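ABC transporter, periplasmic substrate-binding protein (Vibrio cholerae O1 biovar eltor, PDB 1TWY) probably binds phosphate in the periplasm and delivers it to an ABC-type import system in the inner membrane. Local coordinates at residues I41-H53 against E254-I268. Residues are numbered along the deposited sequence; the frame is centred on the assembly and turned at random.
Sequences IMDVLAEKYNQQH and EFIAFLKSESAKKLI
Tyr49 packs against Phe255 and Phe258 in an aromatic cluster, its ring oblique to that of Phe258. Tyr49 CB rests over one face of the Phe258 ring, a CH-pi contact 4.1 Å from the centroid. Phe255 CD1 lies 3.5 Å from Tyr49 CG, making a T-shaped pair with planes at 83°; Tyr49 CD1 leans on Phe258 CG, Tyr49 CE1 nears Glu254 O, and Tyr49 OH ends 3.1 Å from Glu254 CG. With CG anti to the backbone N (chi1 177°), the ring is set between His53 on one face and the edge of Phe255 on the other. His53 ND1 donates a hydrogen bond to Tyr49 O, while NE2 donates a weak, bent one to Glu254 OE2 (2.6 Å, 123°).

Farther along, Leu45 fits as a knob among Leu259, Ala264, Leu267 and Ile268, and Met42, present as selenomethionine, sets its selenium at the edge of Phe255, 3.8 Å from Phe255 CZ, a Met-aromatic contact. Beside Leu267, a water joins Lys48 NZ to Ser263 O. Helix 36-52 thus packs on helices 250-260 and 262-270 in one lobe of the periplasmic-binding-protein fold. Partners on both faces should fix the tyrosine's tilt; the bent His53-Glu254 bond probably adds little to this largely apolar interface.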
loop_
_atom_site.group_PDB
_atom_site.type_symbol
_atom_site.label_atom_id
_atom_site.label_comp_id
_atom_site.label_asym_id
_atom_site.label_seq_id
_atom_site.Cartn_x
_atom_site.Cartn_y
_atom_site.Cartn_z
ATOM N N ILE A 41 -10.067 -3.976 -3.467
ATOM C CA ILE A 41 -10.301 -5.438 -3.582
ATOM C C ILE A 41 -11.504 -5.876 -2.783
ATOM O O ILE A 41 -12.233 -6.748 -3.194
ATOM C CB ILE A 41 -9.025 -6.223 -3.261
ATOM C CG1 ILE A 41 -9.135 -7.714 -3.594
ATOM C CG2 ILE A 41 -8.584 -6.094 -1.758
ATOM C CD1 ILE A 41 -9.454 -8.028 -5.154
HETATM N N MSE A 42 -11.810 -5.162 -1.676
HETATM C CA MSE A 42 -12.970 -5.579 -0.888
HETATM C C MSE A 42 -14.275 -5.411 -1.617
HETATM O O MSE A 42 -15.202 -6.189 -1.447
HETATM C CB MSE A 42 -13.034 -4.917 0.525
HETATM C CG MSE A 42 -14.056 -5.346 1.452
HETATM SE SE MSE A 42 -13.689 -7.252 1.940
HETATM C CE MSE A 42 -11.914 -7.106 2.681
ATOM N N ASP A 43 -14.326 -4.368 -2.456
ATOM C CA ASP A 43 -15.514 -4.200 -3.266
ATOM C C ASP A 43 -15.835 -5.451 -4.147
ATOM O O ASP A 43 -16.951 -5.941 -4.231
ATOM C CB ASP A 43 -15.305 -3.024 -4.202
ATOM C CG ASP A 43 -15.576 -1.653 -3.559
ATOM O OD1 ASP A 43 -16.182 -1.563 -2.446
ATOM O OD2 ASP A 43 -15.019 -0.694 -4.052
ATOM N N VAL A 44 -14.802 -5.998 -4.732
ATOM C CA VAL A 44 -14.961 -7.285 -5.458
ATOM C C VAL A 44 -15.316 -8.476 -4.582
ATOM O O VAL A 44 -16.194 -9.281 -4.927
ATOM C CB VAL A 44 -13.693 -7.623 -6.169
ATOM C CG1 VAL A 44 -13.877 -8.909 -7.007
ATOM C CG2 VAL A 44 -13.262 -6.470 -7.148
ATOM N N LEU A 45 -14.692 -8.596 -3.437
ATOM C CA LEU A 45 -14.957 -9.731 -2.563
ATOM C C LEU A 45 -16.400 -9.675 -2.086
ATOM O O LEU A 45 -17.064 -10.683 -1.946
ATOM C CB LEU A 45 -13.952 -9.762 -1.405
ATOM C CG LEU A 45 -12.529 -9.926 -1.872
ATOM C CD1 LEU A 45 -11.588 -9.720 -0.730
ATOM C CD2 LEU A 45 -12.360 -11.423 -2.432
ATOM N N ALA A 46 -16.826 -8.480 -1.703
ATOM C CA ALA A 46 -18.167 -8.268 -1.178
ATOM C C ALA A 46 -19.223 -8.661 -2.267
ATOM O O ALA A 46 -20.149 -9.437 -2.000
ATOM C CB ALA A 46 -18.380 -6.824 -0.767
ATOM N N GLU A 47 -19.055 -8.110 -3.465
ATOM C CA GLU A 47 -19.993 -8.421 -4.559
ATOM C C GLU A 47 -20.038 -9.949 -4.791
ATOM O O GLU A 47 -21.108 -10.530 -4.915
ATOM C CB GLU A 47 -19.645 -7.619 -5.830
ATOM C CG GLU A 47 -20.482 -7.976 -7.075
ATOM C CD GLU A 47 -20.609 -6.803 -8.066
ATOM O OE1 GLU A 47 -20.898 -5.636 -7.644
ATOM O OE2 GLU A 47 -20.408 -7.041 -9.283
ATOM N N LYS A 48 -18.898 -10.638 -4.740
ATOM C CA LYS A 48 -18.892 -12.091 -4.793
ATOM C C LYS A 48 -19.694 -12.726 -3.648
ATOM O O LYS A 48 -20.468 -13.658 -3.858
ATOM C CB LYS A 48 -17.443 -12.621 -4.852
ATOM C CG LYS A 48 -17.165 -14.122 -4.593
ATOM C CD LYS A 48 -17.637 -15.073 -5.717
ATOM C CE LYS A 48 -16.710 -16.274 -5.879
ATOM N NZ LYS A 48 -15.792 -16.074 -7.060
ATOM N N TYR A 49 -19.484 -12.267 -2.425
ATOM C CA TYR A 49 -20.116 -12.935 -1.300
ATOM C C TYR A 49 -21.652 -12.723 -1.368
ATOM O O TYR A 49 -22.413 -13.622 -0.959
ATOM C CB TYR A 49 -19.543 -12.392 0.005
ATOM C CG TYR A 49 -20.144 -12.935 1.301
ATOM C CD1 TYR A 49 -19.650 -14.067 1.868
ATOM C CD2 TYR A 49 -21.158 -12.263 1.949
ATOM C CE1 TYR A 49 -20.131 -14.535 3.058
ATOM C CE2 TYR A 49 -21.703 -12.760 3.148
ATOM C CZ TYR A 49 -21.143 -13.867 3.705
ATOM O OH TYR A 49 -21.626 -14.391 4.895
ATOM N N ASN A 50 -22.069 -11.573 -1.905
ATOM C CA ASN A 50 -23.487 -11.177 -2.028
ATOM C C ASN A 50 -24.223 -12.062 -3.046
ATOM O O ASN A 50 -25.309 -12.543 -2.760
ATOM C CB ASN A 50 -23.622 -9.655 -2.324
ATOM C CG ASN A 50 -23.313 -8.789 -1.101
ATOM O OD1 ASN A 50 -22.764 -7.670 -1.188
ATOM N ND2 ASN A 50 -23.640 -9.331 0.074
ATOM N N GLN A 51 -23.610 -12.331 -4.197
ATOM C CA GLN A 51 -24.107 -13.371 -5.113
ATOM C C GLN A 51 -24.546 -14.661 -4.377
ATOM O O GLN A 51 -25.629 -15.188 -4.634
ATOM C CB GLN A 51 -23.048 -13.720 -6.187
ATOM C CG GLN A 51 -22.627 -15.239 -6.238
ATOM C CD GLN A 51 -21.492 -15.554 -7.230
ATOM O OE1 GLN A 51 -20.926 -14.645 -7.856
ATOM N NE2 GLN A 51 -21.161 -16.852 -7.367
ATOM N N GLN A 52 -23.720 -15.169 -3.474
ATOM C CA GLN A 52 -24.044 -16.410 -2.768
ATOM C C GLN A 52 -24.923 -16.173 -1.528
ATOM O O GLN A 52 -25.572 -17.108 -1.057
ATOM C CB GLN A 52 -22.782 -17.260 -2.407
ATOM C CG GLN A 52 -21.369 -16.545 -2.421
ATOM C CD GLN A 52 -20.171 -17.481 -2.010
ATOM O OE1 GLN A 52 -19.595 -18.145 -2.884
ATOM N NE2 GLN A 52 -19.808 -17.521 -0.686
ATOM N N HIS A 53 -24.972 -14.935 -1.004
ATOM C CA HIS A 53 -25.798 -14.589 0.177
ATOM C C HIS A 53 -26.634 -13.304 -0.079
ATOM O O HIS A 53 -26.292 -12.195 0.463
ATOM C CB HIS A 53 -24.907 -14.375 1.436
ATOM C CG HIS A 53 -24.019 -15.542 1.796
ATOM N ND1 HIS A 53 -22.886 -15.879 1.077
ATOM C CD2 HIS A 53 -24.060 -16.393 2.849
ATOM C CE1 HIS A 53 -22.298 -16.922 1.647
ATOM N NE2 HIS A 53 -22.996 -17.256 2.719
ATOM N N GLU A 254 -19.274 -15.509 9.323
ATOM C CA GLU A 254 -19.406 -16.054 8.010
ATOM C C GLU A 254 -18.665 -15.232 6.903
ATOM O O GLU A 254 -18.046 -15.816 6.013
ATOM C CB GLU A 254 -20.891 -16.216 7.688
ATOM C CG GLU A 254 -21.186 -17.002 6.452
ATOM C CD GLU A 254 -22.680 -17.402 6.328
ATOM O OE1 GLU A 254 -23.491 -17.218 7.286
ATOM O OE2 GLU A 254 -23.043 -17.907 5.252
ATOM N N PHE A 255 -18.731 -13.921 6.979
ATOM C CA PHE A 255 -17.971 -13.122 6.006
ATOM C C PHE A 255 -16.440 -13.276 6.238
ATOM O O PHE A 255 -15.638 -13.420 5.249
ATOM C CB PHE A 255 -18.382 -11.647 6.050
ATOM C CG PHE A 255 -17.812 -10.871 4.936
ATOM C CD1 PHE A 255 -18.132 -11.176 3.619
ATOM C CD2 PHE A 255 -16.910 -9.836 5.173
ATOM C CE1 PHE A 255 -17.610 -10.496 2.596
ATOM C CE2 PHE A 255 -16.347 -9.135 4.122
ATOM C CZ PHE A 255 -16.686 -9.426 2.861
ATOM N N ILE A 256 -16.021 -13.255 7.477
ATOM C CA ILE A 256 -14.604 -13.481 7.817
ATOM C C ILE A 256 -14.092 -14.829 7.300
ATOM O O ILE A 256 -13.039 -14.918 6.584
ATOM C CB ILE A 256 -14.372 -13.352 9.335
ATOM C CG1 ILE A 256 -14.700 -11.939 9.825
ATOM C CG2 ILE A 256 -12.924 -13.701 9.724
ATOM C CD1 ILE A 256 -13.590 -10.913 9.532
ATOM N N ALA A 257 -14.853 -15.904 7.546
ATOM C CA ALA A 257 -14.536 -17.159 6.875
ATOM C C ALA A 257 -14.343 -17.160 5.355
ATOM O O ALA A 257 -13.386 -17.740 4.819
ATOM C CB ALA A 257 -15.639 -18.283 7.216
ATOM N N PHE A 258 -15.270 -16.538 4.687
ATOM C CA PHE A 258 -15.156 -16.354 3.254
ATOM C C PHE A 258 -13.829 -15.627 2.850
ATOM O O PHE A 258 -13.212 -15.941 1.859
ATOM C CB PHE A 258 -16.337 -15.539 2.753
ATOM C CG PHE A 258 -16.159 -15.001 1.373
ATOM C CD1 PHE A 258 -16.232 -15.801 0.300
ATOM C CD2 PHE A 258 -15.877 -13.602 1.175
ATOM C CE1 PHE A 258 -16.065 -15.304 -0.953
ATOM C CE2 PHE A 258 -15.728 -13.102 -0.081
ATOM C CZ PHE A 258 -15.849 -13.918 -1.149
ATOM N N LEU A 259 -13.407 -14.634 3.658
ATOM C CA LEU A 259 -12.219 -13.875 3.351
ATOM C C LEU A 259 -10.988 -14.728 3.440
ATOM O O LEU A 259 -9.984 -14.461 2.831
ATOM C CB LEU A 259 -12.055 -12.603 4.218
ATOM C CG LEU A 259 -13.069 -11.513 4.026
ATOM C CD1 LEU A 259 -12.822 -10.359 5.028
ATOM C CD2 LEU A 259 -13.014 -11.018 2.610
ATOM N N LYS A 260 -11.106 -15.842 4.155
ATOM C CA LYS A 260 -10.052 -16.797 4.350
ATOM C C LYS A 260 -10.098 -18.020 3.421
ATOM O O LYS A 260 -9.193 -18.804 3.369
ATOM C CB LYS A 260 -10.175 -17.262 5.779
ATOM C CG LYS A 260 -9.793 -16.158 6.836
ATOM C CD LYS A 260 -9.721 -16.751 8.256
ATOM C CE LYS A 260 -9.563 -15.566 9.193
ATOM N NZ LYS A 260 -9.324 -15.984 10.594
ATOM N N SER A 261 -11.130 -18.039 2.597
ATOM C CA SER A 261 -11.430 -19.129 1.691
ATOM C C SER A 261 -10.621 -19.045 0.369
ATOM O O SER A 261 -10.137 -17.988 -0.106
ATOM C CB SER A 261 -12.909 -19.091 1.355
ATOM O OG SER A 261 -13.293 -18.173 0.336
ATOM N N GLU A 262 -10.481 -20.187 -0.295
ATOM C CA GLU A 262 -9.784 -20.196 -1.532
ATOM C C GLU A 262 -10.400 -19.326 -2.581
ATOM O O GLU A 262 -9.678 -18.783 -3.392
ATOM C CB GLU A 262 -9.780 -21.594 -2.161
ATOM C CG GLU A 262 -8.846 -22.581 -1.504
ATOM C CD GLU A 262 -9.540 -23.433 -0.489
ATOM O OE1 GLU A 262 -10.610 -23.017 -0.014
ATOM O OE2 GLU A 262 -9.013 -24.546 -0.246
ATOM N N SER A 263 -11.747 -19.260 -2.626
ATOM C CA SER A 263 -12.471 -18.481 -3.614
ATOM C C SER A 263 -12.121 -16.973 -3.515
ATOM O O SER A 263 -11.819 -16.340 -4.507
ATOM C CB SER A 263 -13.986 -18.571 -3.483
ATOM O OG SER A 263 -14.367 -19.931 -3.756
ATOM N N ALA A 264 -11.970 -16.565 -2.279
ATOM C CA ALA A 264 -11.534 -15.195 -2.017
ATOM C C ALA A 264 -10.044 -14.987 -2.362
ATOM O O ALA A 264 -9.632 -14.041 -3.037
ATOM C CB ALA A 264 -11.696 -14.824 -0.552
ATOM N N LYS A 265 -9.204 -15.893 -1.922
ATOM C CA LYS A 265 -7.746 -15.809 -2.230
ATOM C C LYS A 265 -7.378 -15.781 -3.753
ATOM O O LYS A 265 -6.535 -15.034 -4.213
ATOM C CB LYS A 265 -6.952 -16.854 -1.483
ATOM C CG LYS A 265 -7.080 -16.722 0.004
ATOM C CD LYS A 265 -6.409 -17.812 0.663
ATOM C CE LYS A 265 -6.306 -17.561 2.195
ATOM N NZ LYS A 265 -5.663 -18.733 2.809
ATOM N N LYS A 266 -8.155 -16.598 -4.517
ATOM C CA LYS A 266 -8.001 -16.717 -5.960
ATOM C C LYS A 266 -8.214 -15.240 -6.521
ATOM O O LYS A 266 -7.429 -14.793 -7.395
ATOM C CB LYS A 266 -8.966 -17.820 -6.475
ATOM C CG LYS A 266 -9.041 -17.937 -7.977
ATOM C CD LYS A 266 -9.977 -16.880 -8.624
ATOM C CE LYS A 266 -10.173 -17.152 -10.153
ATOM N NZ LYS A 266 -10.969 -16.095 -10.882
ATOM N N LEU A 267 -9.293 -14.642 -5.999
ATOM C CA LEU A 267 -9.639 -13.277 -6.475
ATOM C C LEU A 267 -8.578 -12.301 -6.060
ATOM O O LEU A 267 -8.065 -11.476 -6.887
ATOM C CB LEU A 267 -10.951 -12.825 -5.945
ATOM C CG LEU A 267 -12.142 -13.441 -6.657
ATOM C CD1 LEU A 267 -13.387 -13.224 -5.890
ATOM C CD2 LEU A 267 -12.391 -12.815 -8.018
ATOM N N ILE A 268 -8.143 -12.400 -4.828
ATOM C CA ILE A 268 -7.055 -11.509 -4.306
ATOM C C ILE A 268 -5.786 -11.571 -5.166
ATOM O O ILE A 268 -5.267 -10.527 -5.577
ATOM C CB ILE A 268 -6.813 -11.747 -2.825
ATOM C CG1 ILE A 268 -8.077 -11.456 -2.046
ATOM C CG2 ILE A 268 -5.604 -10.928 -2.297
ATOM C CD1 ILE A 268 -8.182 -12.084 -0.704
HETATM O O HOH W 1 -12.907 -17.044 -6.914
#